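Local coordinates for protein Myo-inositol phosphohydrolase (Mitsuokella multacida, PDB 4WU3) that probably removes phosphate from myo-inositol hexakisphosphate as a phytase of the protein tyrosine phosphatase-like family, and binds inositol-(1,3,4,5)-tetrakisphosphate, at residues I258-D268 with Y301-K312. The protein carries 2 engineered substitutions. Sequence-based numbering, arbitrary orientation.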
loop_
_atom_site.group_PDB
_atom_site.type_symbol
_atom_site.label_atom_id
_atom_site.label_comp_id
_atom_site.label_asym_id
_atom_site.label_seq_id
_atom_site.Cartn_x
_atom_site.Cartn_y
_atom_site.Cartn_z
ATOM N N ILE A 258 11.451 20.589 8.206
ATOM C CA ILE A 258 12.715 20.024 7.749
ATOM C C ILE A 258 13.509 20.996 6.863
ATOM O O ILE A 258 14.724 21.149 7.013
ATOM C CB ILE A 258 12.458 18.721 6.965
ATOM C CG1 ILE A 258 12.158 17.568 7.937
ATOM C CG2 ILE A 258 13.636 18.403 6.063
ATOM C CD1 ILE A 258 11.467 16.390 7.284
ATOM N N LEU A 259 12.820 21.645 5.933
ATOM C CA LEU A 259 13.455 22.635 5.053
ATOM C C LEU A 259 14.046 23.814 5.833
ATOM O O LEU A 259 15.052 24.395 5.424
ATOM C CB LEU A 259 12.451 23.155 4.031
ATOM C CG LEU A 259 12.160 22.226 2.854
ATOM C CD1 LEU A 259 10.900 22.655 2.121
ATOM C CD2 LEU A 259 13.359 22.186 1.911
ATOM N N LYS A 260 13.425 24.166 6.951
ATOM C CA LYS A 260 13.919 25.259 7.775
ATOM C C LYS A 260 14.954 24.808 8.810
ATOM O O LYS A 260 15.817 25.577 9.184
ATOM C CB LYS A 260 12.766 25.931 8.521
ATOM C CG LYS A 260 11.710 26.550 7.639
ATOM C CD LYS A 260 12.251 27.747 6.896
ATOM C CE LYS A 260 11.128 28.421 6.130
ATOM N NZ LYS A 260 11.554 29.701 5.499
ATOM N N ASN A 261 14.870 23.570 9.277
ATOM C CA ASN A 261 15.560 23.215 10.500
ATOM C C ASN A 261 16.320 21.900 10.495
ATOM O O ASN A 261 16.884 21.521 11.516
ATOM C CB ASN A 261 14.550 23.181 11.641
ATOM C CG ASN A 261 13.879 24.519 11.867
ATOM O OD1 ASN A 261 14.547 25.542 12.001
ATOM N ND2 ASN A 261 12.549 24.519 11.921
ATOM N N ALA A 262 16.340 21.187 9.376
ATOM C CA ALA A 262 16.953 19.867 9.390
ATOM C C ALA A 262 18.379 19.936 9.924
ATOM O O ALA A 262 18.836 18.995 10.567
ATOM C CB ALA A 262 16.933 19.236 8.008
ATOM N N LYS A 263 19.069 21.050 9.673
ATOM C CA LYS A 263 20.481 21.193 10.041
ATOM C C LYS A 263 20.709 21.161 11.540
ATOM O O LYS A 263 21.755 20.718 12.006
ATOM C CB LYS A 263 21.046 22.522 9.529
ATOM C CG LYS A 263 21.323 22.571 8.043
ATOM C CD LYS A 263 21.742 23.971 7.613
ATOM C CE LYS A 263 21.774 24.096 6.097
ATOM N NZ LYS A 263 22.320 25.402 5.639
ATOM N N ASP A 264 19.733 21.657 12.286
ATOM C CA ASP A 264 19.899 21.889 13.709
ATOM C C ASP A 264 19.034 20.982 14.558
ATOM O O ASP A 264 19.260 20.872 15.755
ATOM C CB ASP A 264 19.556 23.340 14.023
ATOM C CG ASP A 264 20.399 24.310 13.229
ATOM O OD1 ASP A 264 21.625 24.089 13.129
ATOM O OD2 ASP A 264 19.836 25.284 12.695
ATOM N N VAL A 265 18.046 20.337 13.940
ATOM C CA VAL A 265 17.055 19.550 14.685
ATOM C C VAL A 265 16.934 18.136 14.131
ATOM O O VAL A 265 16.936 17.924 12.919
ATOM C CB VAL A 265 15.675 20.253 14.655
ATOM C CG1 VAL A 265 14.641 19.470 15.436
ATOM C CG2 VAL A 265 15.800 21.662 15.213
ATOM N N SER A 266 16.808 17.163 15.020
ATOM C CA SER A 266 16.744 15.776 14.593
ATOM C C SER A 266 15.406 15.439 13.950
ATOM O O SER A 266 14.390 16.091 14.192
ATOM C CB SER A 266 16.972 14.852 15.772
ATOM O OG SER A 266 15.849 14.882 16.628
ATOM N N PHE A 267 15.418 14.402 13.129
ATOM C CA PHE A 267 14.212 13.914 12.486
ATOM C C PHE A 267 13.134 13.584 13.515
ATOM O O PHE A 267 11.989 14.017 13.391
ATOM C CB PHE A 267 14.528 12.682 11.623
ATOM C CG PHE A 267 13.308 12.020 11.063
ATOM C CD1 PHE A 267 12.602 12.607 10.025
ATOM C CD2 PHE A 267 12.861 10.824 11.578
ATOM C CE1 PHE A 267 11.470 12.013 9.517
ATOM C CE2 PHE A 267 11.730 10.226 11.078
ATOM C CZ PHE A 267 11.028 10.825 10.054
ATOM N N ASP A 268 13.506 12.837 14.548
ATOM C CA ASP A 268 12.539 12.424 15.563
ATOM C C ASP A 268 11.867 13.607 16.260
ATOM O O ASP A 268 10.687 13.548 16.590
ATOM C CB ASP A 268 13.223 11.538 16.605
ATOM C CG ASP A 268 13.531 10.151 16.075
ATOM O OD1 ASP A 268 12.944 9.762 15.037
ATOM O OD2 ASP A 268 14.357 9.446 16.693
ATOM N N TYR A 301 5.470 7.479 6.307
ATOM C CA TYR A 301 6.486 7.698 7.334
ATOM C C TYR A 301 7.875 7.602 6.716
ATOM O O TYR A 301 8.744 8.423 6.971
ATOM C CB TYR A 301 6.367 6.690 8.468
ATOM C CG TYR A 301 7.382 6.876 9.579
ATOM C CD1 TYR A 301 7.703 8.140 10.060
ATOM C CD2 TYR A 301 7.984 5.778 10.180
ATOM C CE1 TYR A 301 8.618 8.310 11.084
ATOM C CE2 TYR A 301 8.893 5.935 11.214
ATOM C CZ TYR A 301 9.207 7.200 11.658
ATOM O OH TYR A 301 10.111 7.352 12.680
ATOM N N GLN A 302 8.072 6.581 5.907
ATOM C CA GLN A 302 9.336 6.395 5.238
ATOM C C GLN A 302 9.625 7.569 4.317
ATOM O O GLN A 302 10.775 7.959 4.151
ATOM C CB GLN A 302 9.320 5.082 4.456
ATOM C CG GLN A 302 9.341 3.864 5.360
ATOM C CD GLN A 302 9.314 2.554 4.604
ATOM O OE1 GLN A 302 8.784 2.459 3.504
ATOM N NE2 GLN A 302 9.873 1.530 5.210
ATOM N N PHE A 303 8.588 8.136 3.709
ATOM C CA PHE A 303 8.822 9.256 2.827
ATOM C C PHE A 303 9.434 10.428 3.567
ATOM O O PHE A 303 10.344 11.058 3.049
ATOM C CB PHE A 303 7.557 9.756 2.121
ATOM C CG PHE A 303 7.724 11.135 1.559
ATOM C CD1 PHE A 303 8.644 11.373 0.551
ATOM C CD2 PHE A 303 7.008 12.201 2.067
ATOM C CE1 PHE A 303 8.828 12.651 0.048
ATOM C CE2 PHE A 303 7.181 13.477 1.568
ATOM C CZ PHE A 303 8.095 13.704 0.560
ATOM N N VAL A 304 8.924 10.759 4.748
ATOM C CA VAL A 304 9.459 11.928 5.452
ATOM C C VAL A 304 10.880 11.664 5.947
ATOM O O VAL A 304 11.661 12.587 6.072
ATOM C CB VAL A 304 8.548 12.463 6.585
ATOM C CG1 VAL A 304 7.415 13.266 5.986
ATOM C CG2 VAL A 304 8.020 11.347 7.463
ATOM N N GLN A 305 11.211 10.399 6.212
ATOM C CA GLN A 305 12.592 10.032 6.536
ATOM C C GLN A 305 13.490 10.327 5.340
ATOM O O GLN A 305 14.570 10.886 5.484
ATOM C CB GLN A 305 12.698 8.552 6.909
ATOM C CG GLN A 305 11.931 8.160 8.165
ATOM C CD GLN A 305 12.010 6.675 8.464
ATOM O OE1 GLN A 305 11.063 5.929 8.236
ATOM N NE2 GLN A 305 13.146 6.242 8.986
ATOM N N HIS A 306 13.044 9.952 4.154
ATOM C CA HIS A 306 13.866 10.153 2.962
ATOM C C HIS A 306 13.998 11.629 2.623
ATOM O O HIS A 306 15.072 12.071 2.223
ATOM C CB HIS A 306 13.295 9.402 1.759
ATOM C CG HIS A 306 13.211 7.924 1.956
ATOM N ND1 HIS A 306 14.248 7.183 2.481
ATOM C CD2 HIS A 306 12.217 7.046 1.688
ATOM C CE1 HIS A 306 13.889 5.912 2.537
ATOM N NE2 HIS A 306 12.662 5.802 2.062
ATOM N N PHE A 307 12.910 12.383 2.765
ATOM C CA PHE A 307 12.962 13.831 2.557
ATOM C C PHE A 307 13.923 14.495 3.549
ATOM O O PHE A 307 14.685 15.392 3.168
ATOM C CB PHE A 307 11.566 14.455 2.681
ATOM C CG PHE A 307 11.520 15.920 2.325
ATOM C CD1 PHE A 307 11.464 16.326 1.002
ATOM C CD2 PHE A 307 11.531 16.884 3.309
ATOM C CE1 PHE A 307 11.424 17.674 0.676
ATOM C CE2 PHE A 307 11.499 18.226 2.987
ATOM C CZ PHE A 307 11.443 18.625 1.671
ATOM N N TYR A 308 13.893 14.067 4.814
ATOM C CA TYR A 308 14.849 14.579 5.813
ATOM C C TYR A 308 16.298 14.379 5.362
ATOM O O TYR A 308 17.111 15.325 5.362
ATOM C CB TYR A 308 14.651 13.882 7.155
ATOM C CG TYR A 308 15.534 14.400 8.267
ATOM C CD1 TYR A 308 15.159 15.509 9.012
ATOM C CD2 TYR A 308 16.737 13.776 8.586
ATOM C CE1 TYR A 308 15.949 15.984 10.039
ATOM C CE2 TYR A 308 17.537 14.250 9.616
ATOM C CZ TYR A 308 17.130 15.352 10.344
ATOM O OH TYR A 308 17.915 15.843 11.373
ATOM N N ASP A 309 16.610 13.140 4.986
ATOM C CA ASP A 309 17.930 12.791 4.463
ATOM C C ASP A 309 18.306 13.641 3.248
ATOM O O ASP A 309 19.440 14.075 3.137
ATOM C CB ASP A 309 17.992 11.302 4.095
ATOM C CG ASP A 309 17.937 10.404 5.298
ATOM O OD1 ASP A 309 18.098 10.914 6.408
ATOM O OD2 ASP A 309 17.715 9.188 5.145
ATOM N N TYR A 310 17.354 13.867 2.347
ATOM C CA TYR A 310 17.602 14.650 1.143
ATOM C C TYR A 310 17.991 16.082 1.492
ATOM O O TYR A 310 18.963 16.622 0.959
ATOM C CB TYR A 310 16.366 14.677 0.246
ATOM C CG TYR A 310 16.402 15.790 -0.767
ATOM C CD1 TYR A 310 17.240 15.723 -1.868
ATOM C CD2 TYR A 310 15.591 16.915 -0.624
ATOM C CE1 TYR A 310 17.277 16.739 -2.793
ATOM C CE2 TYR A 310 15.620 17.934 -1.555
ATOM C CZ TYR A 310 16.466 17.840 -2.635
ATOM O OH TYR A 310 16.515 18.865 -3.554
ATOM N N VAL A 311 17.236 16.701 2.389
ATOM C CA VAL A 311 17.543 18.060 2.791
ATOM C C VAL A 311 18.882 18.088 3.537
ATOM O O VAL A 311 19.698 18.985 3.319
ATOM C CB VAL A 311 16.413 18.687 3.621
ATOM C CG1 VAL A 311 16.799 20.093 4.071
ATOM C CG2 VAL A 311 15.138 18.751 2.784
ATOM N N LYS A 312 19.125 17.097 4.387
ATOM C CA LYS A 312 20.404 17.017 5.086
ATOM C C LYS A 312 21.591 16.959 4.131
ATOM O O LYS A 312 22.565 17.694 4.290
ATOM C CB LYS A 312 20.440 15.806 6.007
ATOM C CG LYS A 312 19.868 16.093 7.377
ATOM C CD LYS A 312 20.847 16.879 8.227
ATOM C CE LYS A 312 21.392 16.024 9.355
ATOM N NZ LYS A 312 21.950 16.885 10.425
HETATM O O HOH W 1 20.476 17.713 12.798
HETATM O O HOH W 2 10.160 9.604 13.991
#
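The turn joining helix 247-261 to helix 267-276, with the start of the latter, packs on helix 291-313 through an aromatic cluster of Phe267, Tyr308 and Tyr301. Phe267 lays its CB squarely over the middle of the Tyr308 ring, 3.7 Å from the centroid, a CH-pi contact. With CG anti to the backbone N (chi1 173°), its ring runs on past Tyr308, turning an edge to that face in an offset edge-to-face pair, planes at 67°. The side chain fits as a knob among Val304, Gln305, Tyr308 and Tyr301, its CZ 3.4 Å from Gln305 CG. Tyr308 OH donates to Val265 O (2.8 Å), which lies in the ring plane at its edge; the hydroxyl sits 24° out of the carbonyl plane, and the bond ties turn to helix. A phenylalanine in place of Tyr308 has no hydroxyl, and would probably leave the Val265 carbonyl without this partner and the turn less firmly tied. These three helices belong to a PTP-like phosphatase domain, in which strand 237-241 of the central sheet leads into helix 247-261. Deeper in, Ile258 is a second knob, set among Val304, Phe307, Tyr308 and Val311: CG2 meets Val311 CG2 at 3.6 Å, while CG1 reaches the Tyr308 ring edge. Leu259 CG abuts the edge of Phe307 at CZ, 3.9 Å away. Waters bridge both ends, one linking Ala262 O to Lys312 NZ, the other Asp268 OD1 to Tyr301 OH.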